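Local coordinates for 6-phospho-alpha-glucosidase (Merdibacter massiliensis, PDB 6VC6), which probably hydrolyses 6-phospho-alpha-glucosides such as phosphorylated maltose, using NAD and a manganese ion as glycoside hydrolase family 4 enzymes do, at residues A[256-261]-A[378-383]; A[252-257]-A[267-272]. One frame throughout, in Å; residues are numbered along the deposited sequence.

How the contacts relate
Both contacts start from the same part of the chain, where helix 248-254 ends and residues 255-258 lead into strand 259-260; they share Pro256 and Asp257. Along the chain, contact 2 comes first. It closes a short loop, in which the chain runs through strand 259-260 and helix 264-268 before Leu268 and Tyr269 come back to Asp254 and Phe255 at the end of helix 248-254. Contact 1 closes a much longer loop, with 116 residues between its segments, ending at helix 378-400. The two loops overlap at their start, and segment 267-272 lies inside the longer one. One place where the contacts touch is Phe379 CZ, 3.9 Å from Phe255 CE1. Their centres are about 10 Å apart.

Contact 1 (A[256-261]-A[378-383]); sequences PDFLPN and QFYLGL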
loop_
_atom_site.group_PDB
_atom_site.type_symbol
_atom_site.label_atom_id
_atom_site.label_comp_id
_atom_site.label_asym_id
_atom_site.label_seq_id
_atom_site.Cartn_x
_atom_site.Cartn_y
_atom_site.Cartn_z
ATOM N N PRO A 256 -10.663 -12.875 19.987
ATOM C CA PRO A 256 -9.510 -12.585 20.848
ATOM C C PRO A 256 -8.234 -13.333 20.494
ATOM O O PRO A 256 -7.212 -13.106 21.150
ATOM C CB PRO A 256 -10.019 -13.010 22.231
ATOM C CG PRO A 256 -10.932 -14.155 21.935
ATOM C CD PRO A 256 -11.583 -13.848 20.603
ATOM N N ASP A 257 -8.249 -14.204 19.485
ATOM C CA ASP A 257 -7.082 -15.038 19.215
ATOM C C ASP A 257 -5.904 -14.208 18.712
ATOM O O ASP A 257 -4.822 -14.217 19.312
ATOM C CB ASP A 257 -7.440 -16.134 18.208
ATOM C CG ASP A 257 -8.238 -17.260 18.834
ATOM O OD1 ASP A 257 -8.578 -17.156 20.032
ATOM O OD2 ASP A 257 -8.521 -18.252 18.132
ATOM N N PHE A 258 -6.093 -13.483 17.613
ATOM C CA PHE A 258 -4.996 -12.829 16.917
ATOM C C PHE A 258 -5.185 -11.317 16.892
ATOM O O PHE A 258 -6.310 -10.811 16.948
ATOM C CB PHE A 258 -4.866 -13.352 15.481
ATOM C CG PHE A 258 -4.771 -14.851 15.385
ATOM C CD1 PHE A 258 -4.068 -15.578 16.333
ATOM C CD2 PHE A 258 -5.384 -15.530 14.346
ATOM C CE1 PHE A 258 -3.981 -16.954 16.247
ATOM C CE2 PHE A 258 -5.299 -16.907 14.254
ATOM C CZ PHE A 258 -4.597 -17.620 15.206
ATOM N N LEU A 259 -4.065 -10.604 16.801
ATOM C CA LEU A 259 -4.090 -9.154 16.655
ATOM C C LEU A 259 -4.389 -8.799 15.203
ATOM O O LEU A 259 -3.631 -9.196 14.311
ATOM C CB LEU A 259 -2.757 -8.555 17.086
ATOM C CG LEU A 259 -2.554 -7.051 16.883
ATOM C CD1 LEU A 259 -3.394 -6.253 17.865
ATOM C CD2 LEU A 259 -1.082 -6.691 17.021
ATOM N N PRO A 260 -5.464 -8.063 14.922
ATOM C CA PRO A 260 -5.902 -7.891 13.533
ATOM C C PRO A 260 -5.297 -6.686 12.831
ATOM O O PRO A 260 -5.046 -5.636 13.427
ATOM C CB PRO A 260 -7.418 -7.714 13.689
ATOM C CG PRO A 260 -7.554 -6.996 14.997
ATOM C CD PRO A 260 -6.417 -7.472 15.879
ATOM N N ASN A 261 -5.050 -6.864 11.535
ATOM C CA ASN A 261 -4.853 -5.730 10.644
ATOM C C ASN A 261 -6.079 -4.829 10.721
ATOM O O ASN A 261 -7.213 -5.314 10.702
ATOM C CB ASN A 261 -4.628 -6.230 9.214
ATOM C CG ASN A 261 -4.187 -5.133 8.263
ATOM O OD1 ASN A 261 -4.838 -4.096 8.139
ATOM N ND2 ASN A 261 -3.077 -5.368 7.570
ATOM N N GLN A 378 -9.692 -22.706 10.026
ATOM C CA GLN A 378 -10.781 -22.760 9.054
ATOM C C GLN A 378 -11.485 -21.415 8.916
ATOM O O GLN A 378 -11.873 -21.022 7.809
ATOM C CB GLN A 378 -11.778 -23.846 9.456
ATOM C CG GLN A 378 -12.790 -24.195 8.379
ATOM C CD GLN A 378 -12.238 -25.163 7.352
ATOM O OE1 GLN A 378 -11.625 -26.173 7.700
ATOM N NE2 GLN A 378 -12.452 -24.860 6.077
ATOM N N PHE A 379 -11.667 -20.699 10.028
ATOM C CA PHE A 379 -12.368 -19.419 9.982
ATOM C C PHE A 379 -11.648 -18.424 9.082
ATOM O O PHE A 379 -12.281 -17.716 8.290
ATOM C CB PHE A 379 -12.516 -18.857 11.397
ATOM C CG PHE A 379 -13.088 -17.470 11.446
ATOM C CD1 PHE A 379 -14.382 -17.222 11.015
ATOM C CD2 PHE A 379 -12.335 -16.412 11.931
ATOM C CE1 PHE A 379 -14.911 -15.945 11.062
ATOM C CE2 PHE A 379 -12.858 -15.134 11.981
ATOM C CZ PHE A 379 -14.148 -14.899 11.546
ATOM N N TYR A 380 -10.320 -18.363 9.182
ATOM C CA TYR A 380 -9.549 -17.435 8.366
ATOM C C TYR A 380 -9.358 -17.947 6.946
ATOM O O TYR A 380 -9.203 -17.144 6.019
ATOM C CB TYR A 380 -8.197 -17.165 9.028
ATOM C CG TYR A 380 -8.320 -16.791 10.488
ATOM C CD1 TYR A 380 -8.456 -15.465 10.876
ATOM C CD2 TYR A 380 -8.318 -17.766 11.479
ATOM C CE1 TYR A 380 -8.577 -15.118 12.208
ATOM C CE2 TYR A 380 -8.441 -17.430 12.813
ATOM C CZ TYR A 380 -8.569 -16.104 13.172
ATOM O OH TYR A 380 -8.690 -15.764 14.500
ATOM N N LEU A 381 -9.368 -19.268 6.754
ATOM C CA LEU A 381 -9.304 -19.815 5.404
ATOM C C LEU A 381 -10.525 -19.404 4.591
ATOM O O LEU A 381 -10.405 -19.042 3.416
ATOM C CB LEU A 381 -9.183 -21.338 5.454
ATOM C CG LEU A 381 -9.078 -22.040 4.099
ATOM C CD1 LEU A 381 -7.717 -21.786 3.473
ATOM C CD2 LEU A 381 -9.338 -23.532 4.236
ATOM N N GLY A 382 -11.710 -19.446 5.205
ATOM C CA GLY A 382 -12.911 -19.045 4.493
ATOM C C GLY A 382 -12.900 -17.577 4.109
ATOM O O GLY A 382 -13.342 -17.209 3.018
ATOM N N LEU A 383 -12.387 -16.723 4.996
ATOM C CA LEU A 383 -12.341 -15.293 4.707
ATOM C C LEU A 383 -11.359 -14.988 3.580
ATOM O O LEU A 383 -11.675 -14.230 2.656
ATOM C CB LEU A 383 -11.965 -14.514 5.968
ATOM C CG LEU A 383 -13.018 -14.415 7.074
ATOM C CD1 LEU A 383 -12.400 -13.867 8.352
ATOM C CD2 LEU A 383 -14.188 -13.552 6.630
HETATM O O HOH W 1 -8.610 -13.315 16.016
#
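Phe258 and Tyr380 meet ring against ring where the turn before strand 259-260 faces the first turn of helix 378-400. Both belong to the C-terminal part of the family 4 glycosidase fold. The strand is an edge of a three-stranded antiparallel sheet, and Leu259 and Asn261 pair with Phe204 and Gly202 of strand 201-209. The aromatic pair is oblique. The ring centroids are 5.1 Å apart and the planes are turned by 37°. One side of the Phe258 ring does the touching. Its CD2 lies 3.4 Å from Tyr380 CZ and 3.3 Å from Tyr380 OH, and its CE2 lies 3.5 Å from Tyr380 CE2. The phenol end of Tyr380 therefore meets the CD2-CE2 side of Phe258, rather than the two rings overlapping in full. Tyr380 CG is anti to its own carbonyl carbon (chi1 -50°), and from there the ring extends off the helix to the turn. Phe379, the residue before it in the helix, sets its CD2 over the centre of one face of the Tyr380 ring. Trp203 meets the Tyr380 ring edge-to-face and also touches Phe258, so the pair sits against the sheet. Asp257 adds a light contact, its CB lying 3.9 Å from Tyr380 OH. The same CB also lies over one face of the Phe258 ring, offset toward the rim. The polar link between the segments is a water in the plane of the Tyr380 ring, at its hydroxyl edge. This water joins the buried tyrosine to the main chain of the turn. It is 2.9 Å from Tyr380 OH, and it accepts a hydrogen bond of 3.0 Å from Phe258 N.

Contact 2 (A[252-257]-A[267-272]); sequences MEDFPD and YLYPDY
Phe255 lays the CD2-CE2 side of its ring against the Leu268 methyl CD1 and the hydroxyl of Tyr269. Its CE2 is 3.8 Å from Leu268 CD1 and 3.6 Å from Tyr269 OH. Both partners approach the ring obliquely. The side chains of Phe255 and Tyr269 run past each other in opposite directions. With chi1 at -51° the Phe255 ring stands beside its backbone N, and its CD2-CE2 side comes against Leu268 and Tyr269. Beside this contact, Tyr269 OH donates a hydrogen bond of 2.6 Å to Asp254 OD1. The carboxylate oxygen lies at the edge of the phenol ring, in its plane, and receives the bond on its anti lone pair. The carboxylate and ring planes are 31° apart. The contact lies at the surface and joins two helix ends. Asp254 is the last residue of helix 248-254, and Phe255 is the first to leave helical geometry. Tyr269 sits at the junction between helix 264-268 and helix 270-275, in the N-cap position of the latter. A phenylalanine in place of Tyr269 would probably leave Asp254 OD1 without this donor and the ring freer to shift against the helix end. The Tyr269 ring also meets Phe247, between helix 239-246 and helix 248-254, edge-to-face. Leu268 also touches Phe379 and Leu383 of helix 378-400. The hydroxyl of Tyr269 is close to the aspartate stem as well, 3.2 Å from Asp254 CB.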
loop_
_atom_site.group_PDB
_atom_site.type_symbol
_atom_site.label_atom_id
_atom_site.label_comp_id
_atom_site.label_asym_id
_atom_site.label_seq_id
_atom_site.Cartn_x
_atom_site.Cartn_y
_atom_site.Cartn_z
HETATM N N MSE A 252 -10.937 -7.225 19.011
HETATM C CA MSE A 252 -10.166 -8.150 19.835
HETATM C C MSE A 252 -11.000 -8.749 20.964
HETATM O O MSE A 252 -10.606 -9.739 21.576
HETATM C CB MSE A 252 -8.935 -7.452 20.409
HETATM C CG MSE A 252 -7.888 -7.109 19.364
HETATM SE SE MSE A 252 -6.073 -7.391 20.009
HETATM C CE MSE A 252 -6.001 -9.333 19.872
ATOM N N GLU A 253 -12.150 -8.139 21.244
ATOM C CA GLU A 253 -13.075 -8.720 22.207
ATOM C C GLU A 253 -14.012 -9.730 21.557
ATOM O O GLU A 253 -14.369 -10.733 22.189
ATOM C CB GLU A 253 -13.880 -7.613 22.900
ATOM C CG GLU A 253 -15.269 -8.019 23.373
ATOM C CD GLU A 253 -16.058 -6.847 23.924
ATOM O OE1 GLU A 253 -15.707 -5.690 23.612
ATOM O OE2 GLU A 253 -17.034 -7.087 24.666
ATOM N N ASP A 254 -14.386 -9.513 20.293
ATOM C CA ASP A 254 -15.187 -10.495 19.572
ATOM C C ASP A 254 -14.333 -11.650 19.062
ATOM O O ASP A 254 -14.790 -12.798 19.037
ATOM C CB ASP A 254 -15.918 -9.823 18.408
ATOM C CG ASP A 254 -16.987 -8.850 18.870
ATOM O OD1 ASP A 254 -17.164 -7.801 18.213
ATOM O OD2 ASP A 254 -17.651 -9.133 19.889
ATOM N N PHE A 255 -13.096 -11.368 18.655
ATOM C CA PHE A 255 -12.179 -12.379 18.130
ATOM C C PHE A 255 -10.844 -12.210 18.844
ATOM O O PHE A 255 -9.959 -11.482 18.373
ATOM C CB PHE A 255 -12.034 -12.254 16.615
ATOM C CG PHE A 255 -13.351 -12.201 15.889
ATOM C CD1 PHE A 255 -14.065 -13.362 15.639
ATOM C CD2 PHE A 255 -13.880 -10.991 15.470
ATOM C CE1 PHE A 255 -15.279 -13.319 14.979
ATOM C CE2 PHE A 255 -15.096 -10.941 14.809
ATOM C CZ PHE A 255 -15.795 -12.107 14.563
ATOM N N PRO A 256 -10.663 -12.875 19.987
ATOM C CA PRO A 256 -9.510 -12.585 20.848
ATOM C C PRO A 256 -8.234 -13.333 20.494
ATOM O O PRO A 256 -7.212 -13.106 21.150
ATOM C CB PRO A 256 -10.019 -13.010 22.231
ATOM C CG PRO A 256 -10.932 -14.155 21.935
ATOM C CD PRO A 256 -11.583 -13.848 20.603
ATOM N N ASP A 257 -8.249 -14.204 19.485
ATOM C CA ASP A 257 -7.082 -15.038 19.215
ATOM C C ASP A 257 -5.904 -14.208 18.712
ATOM O O ASP A 257 -4.822 -14.217 19.312
ATOM C CB ASP A 257 -7.440 -16.134 18.208
ATOM C CG ASP A 257 -8.238 -17.260 18.834
ATOM O OD1 ASP A 257 -8.578 -17.156 20.032
ATOM O OD2 ASP A 257 -8.521 -18.252 18.132
ATOM N N TYR A 267 -14.287 -5.978 6.756
ATOM C CA TYR A 267 -14.784 -7.285 6.346
ATOM C C TYR A 267 -15.555 -7.989 7.454
ATOM O O TYR A 267 -16.431 -8.811 7.164
ATOM C CB TYR A 267 -13.620 -8.157 5.875
ATOM C CG TYR A 267 -12.926 -7.608 4.651
ATOM C CD1 TYR A 267 -13.447 -7.817 3.382
ATOM C CD2 TYR A 267 -11.754 -6.871 4.765
ATOM C CE1 TYR A 267 -12.821 -7.313 2.259
ATOM C CE2 TYR A 267 -11.118 -6.362 3.648
ATOM C CZ TYR A 267 -11.656 -6.586 2.397
ATOM O OH TYR A 267 -11.030 -6.083 1.280
ATOM N N LEU A 268 -15.251 -7.691 8.716
ATOM C CA LEU A 268 -15.949 -8.316 9.830
ATOM C C LEU A 268 -17.111 -7.486 10.356
ATOM O O LEU A 268 -18.002 -8.045 11.004
ATOM C CB LEU A 268 -14.973 -8.602 10.978
ATOM C CG LEU A 268 -13.904 -9.659 10.691
ATOM C CD1 LEU A 268 -12.936 -9.779 11.859
ATOM C CD2 LEU A 268 -14.547 -11.002 10.381
ATOM N N TYR A 269 -17.129 -6.179 10.093
ATOM C CA TYR A 269 -18.203 -5.298 10.558
ATOM C C TYR A 269 -18.630 -4.359 9.435
ATOM O O TYR A 269 -18.522 -3.136 9.554
ATOM C CB TYR A 269 -17.756 -4.504 11.787
ATOM C CG TYR A 269 -17.214 -5.338 12.927
ATOM C CD1 TYR A 269 -18.011 -5.655 14.019
ATOM C CD2 TYR A 269 -15.900 -5.792 12.923
ATOM C CE1 TYR A 269 -17.521 -6.409 15.067
ATOM C CE2 TYR A 269 -15.402 -6.551 13.965
ATOM C CZ TYR A 269 -16.216 -6.856 15.034
ATOM O OH TYR A 269 -15.725 -7.608 16.076
ATOM N N PRO A 270 -19.140 -4.902 8.323
ATOM C CA PRO A 270 -19.547 -4.017 7.221
ATOM C C PRO A 270 -20.745 -3.149 7.563
ATOM O O PRO A 270 -20.827 -2.013 7.080
ATOM C CB PRO A 270 -19.861 -4.994 6.082
ATOM C CG PRO A 270 -20.261 -6.246 6.774
ATOM C CD PRO A 270 -19.419 -6.318 8.019
ATOM N N ASP A 271 -21.673 -3.644 8.385
ATOM C CA ASP A 271 -22.823 -2.838 8.779
ATOM C C ASP A 271 -22.390 -1.635 9.609
ATOM O O ASP A 271 -22.805 -0.501 9.345
ATOM C CB ASP A 271 -23.824 -3.694 9.556
ATOM C CG ASP A 271 -24.540 -4.698 8.676
ATOM O OD1 ASP A 271 -24.442 -4.584 7.436
ATOM O OD2 ASP A 271 -25.203 -5.604 9.226
ATOM N N TYR A 272 -21.549 -1.868 10.619
ATOM C CA TYR A 272 -21.103 -0.775 11.480
ATOM C C TYR A 272 -20.243 0.221 10.713
ATOM O O TYR A 272 -20.409 1.437 10.867
ATOM C CB TYR A 272 -20.337 -1.334 12.681
ATOM C CG TYR A 272 -19.851 -0.282 13.655
ATOM C CD1 TYR A 272 -18.621 0.340 13.482
ATOM C CD2 TYR A 272 -20.622 0.085 14.750
ATOM C CE1 TYR A 272 -18.174 1.301 14.367
ATOM C CE2 TYR A 272 -20.181 1.044 15.644
ATOM C CZ TYR A 272 -18.958 1.649 15.447
ATOM O OH TYR A 272 -18.514 2.605 16.331
#